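Local coordinates for Mutt/nudix family protein (PDB 2W4E), which is probably a magnesium-dependent Nudix hydrolase that splits ADP-ribose, seen here as an N-terminally truncated form holding the Nudix domain, at residues Leu11-Gln16 with Leu87-Thr92. Numbering follows the deposited sequence.
Sequences LPVTAQ and LALGVT
The strands carrying Leu11-Val13 and Leu87-Leu89 run parallel, their short axes 19° apart, and three backbone hydrogen bonds join the two segments. Ala88 is gripped on both its polar atoms: its N donates to Leu11 O at 2.9 Å, from above the carbonyl plane, and its O receives Val13 N at 2.7 Å, nearly along the C=O axis. This is the parallel-sheet pattern, in which one residue bonds to the neighbours on both sides of its partner, here Pro12. The third bond, from Val91 N to Val13 O at 3.0 Å, has the straightest N-H...O angle, 170°, although the donor sits above the carbonyl plane. It skips Gly90, whose positive phi (61°) turns the chain through a corner, so that Val91 lays CG2 against Val13 O at 3.3 Å and against Pro12 CB at 4.0 Å. Around the corner two waters complete the pairing: one accepts from Gly90 N and donates weakly to Thr14 O, the other accepts from Ala15 N and donates to Val91 O.

On one face Leu11 and Leu87 lie side by side, both with CG anti to the backbone N; Leu87 CD1 lies 4.0 Å from Leu11 CG and 3.9 Å from Val13 CG2. Leu89 swings its end back so that CD2 meets Val13 CB at 4.1 Å. Thr14 OG1 is hydrogen-bonded to Glu18.

In the mixed sheet of this Nudix domain, strand 82-93 lies between 6-14 and the antiparallel strand 65-68; helix 126-141 packs on Leu11, Leu87 and Leu89, while Val20, from strand 18-26 of the antiparallel sheet, meets Pro12 and Thr14.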
loop_
_atom_site.group_PDB
_atom_site.type_symbol
_atom_site.label_atom_id
_atom_site.label_comp_id
_atom_site.label_asym_id
_atom_site.label_seq_id
_atom_site.Cartn_x
_atom_site.Cartn_y
_atom_site.Cartn_z
ATOM N N LEU A 11 -2.114 2.122 -12.739
ATOM C CA LEU A 11 -1.305 3.324 -12.832
ATOM C C LEU A 11 -1.000 3.612 -14.325
ATOM O O LEU A 11 -0.185 2.928 -14.925
ATOM C CB LEU A 11 0.000 3.145 -12.030
ATOM C CG LEU A 11 1.100 4.216 -12.222
ATOM C CD1 LEU A 11 0.517 5.632 -11.915
ATOM C CD2 LEU A 11 2.280 3.837 -11.271
ATOM N N PRO A 12 -1.659 4.617 -14.932
ATOM C CA PRO A 12 -1.494 4.835 -16.359
ATOM C C PRO A 12 -0.375 5.859 -16.595
ATOM O O PRO A 12 -0.363 6.939 -15.953
ATOM C CB PRO A 12 -2.862 5.447 -16.766
ATOM C CG PRO A 12 -3.675 5.512 -15.508
ATOM C CD PRO A 12 -2.637 5.589 -14.416
ATOM N N VAL A 13 0.574 5.533 -17.477
ATOM C CA VAL A 13 1.707 6.428 -17.738
ATOM C C VAL A 13 1.806 6.672 -19.255
ATOM O O VAL A 13 1.798 5.711 -20.054
ATOM C CB VAL A 13 3.023 5.870 -17.177
ATOM C CG1 VAL A 13 4.258 6.678 -17.668
ATOM C CG2 VAL A 13 3.000 5.762 -15.615
ATOM N N THR A 14 1.916 7.937 -19.643
ATOM C CA THR A 14 2.011 8.296 -21.077
ATOM C C THR A 14 3.436 8.065 -21.634
ATOM O O THR A 14 4.389 7.844 -20.855
ATOM C CB THR A 14 1.631 9.762 -21.267
ATOM O OG1 THR A 14 2.662 10.608 -20.704
ATOM C CG2 THR A 14 0.341 10.034 -20.569
ATOM N N ALA A 15 3.571 8.103 -22.959
ATOM C CA ALA A 15 4.878 8.094 -23.641
ATOM C C ALA A 15 5.806 9.174 -23.104
ATOM O O ALA A 15 7.015 8.988 -23.073
ATOM C CB ALA A 15 4.700 8.303 -25.207
ATOM N N GLN A 16 5.232 10.290 -22.671
ATOM C CA GLN A 16 5.993 11.404 -22.095
ATOM C C GLN A 16 6.354 11.221 -20.608
ATOM O O GLN A 16 6.956 12.107 -20.020
ATOM C CB GLN A 16 5.185 12.704 -22.226
ATOM C CG GLN A 16 5.335 13.445 -23.531
ATOM C CD GLN A 16 4.982 12.641 -24.747
ATOM O OE1 GLN A 16 3.835 12.196 -24.899
ATOM N NE2 GLN A 16 5.940 12.486 -25.660
ATOM N N LEU A 87 0.637 -1.665 -13.935
ATOM C CA LEU A 87 1.234 -0.506 -14.595
ATOM C C LEU A 87 0.890 -0.492 -16.110
ATOM O O LEU A 87 1.236 -1.434 -16.852
ATOM C CB LEU A 87 2.729 -0.558 -14.404
ATOM C CG LEU A 87 3.553 0.475 -15.174
ATOM C CD1 LEU A 87 3.185 1.938 -14.706
ATOM C CD2 LEU A 87 5.031 0.192 -14.936
ATOM N N ALA A 88 0.225 0.561 -16.561
ATOM C CA ALA A 88 -0.075 0.729 -18.001
ATOM C C ALA A 88 0.878 1.784 -18.628
ATOM O O ALA A 88 1.008 2.916 -18.129
ATOM C CB ALA A 88 -1.560 1.110 -18.198
ATOM N N LEU A 89 1.552 1.408 -19.718
ATOM C CA LEU A 89 2.539 2.305 -20.349
ATOM C C LEU A 89 2.064 2.736 -21.721
ATOM O O LEU A 89 1.115 2.136 -22.289
ATOM C CB LEU A 89 3.914 1.605 -20.439
ATOM C CG LEU A 89 4.296 1.217 -18.993
ATOM C CD1 LEU A 89 5.140 -0.013 -18.904
ATOM C CD2 LEU A 89 4.927 2.401 -18.191
ATOM N N GLY A 90 2.708 3.764 -22.267
ATOM C CA GLY A 90 2.324 4.225 -23.614
ATOM C C GLY A 90 0.879 4.694 -23.707
ATOM O O GLY A 90 0.258 4.596 -24.767
ATOM N N VAL A 91 0.343 5.251 -22.618
ATOM C CA VAL A 91 -1.070 5.605 -22.560
ATOM C C VAL A 91 -1.408 6.868 -23.376
ATOM O O VAL A 91 -0.697 7.874 -23.317
ATOM C CB VAL A 91 -1.565 5.773 -21.084
ATOM C CG1 VAL A 91 -3.063 6.103 -21.076
ATOM C CG2 VAL A 91 -1.264 4.466 -20.271
ATOM N N THR A 92 -2.441 6.758 -24.207
ATOM C CA THR A 92 -2.967 7.890 -24.979
ATOM C C THR A 92 -4.334 8.261 -24.406
ATOM O O THR A 92 -5.012 7.391 -23.887
ATOM C CB THR A 92 -3.144 7.524 -26.505
ATOM O OG1 THR A 92 -3.890 6.323 -26.618
ATOM C CG2 THR A 92 -1.789 7.309 -27.182
HETATM O O HOH W 1 5.095 4.999 -21.638
HETATM O O HOH W 2 1.379 8.502 -24.689
#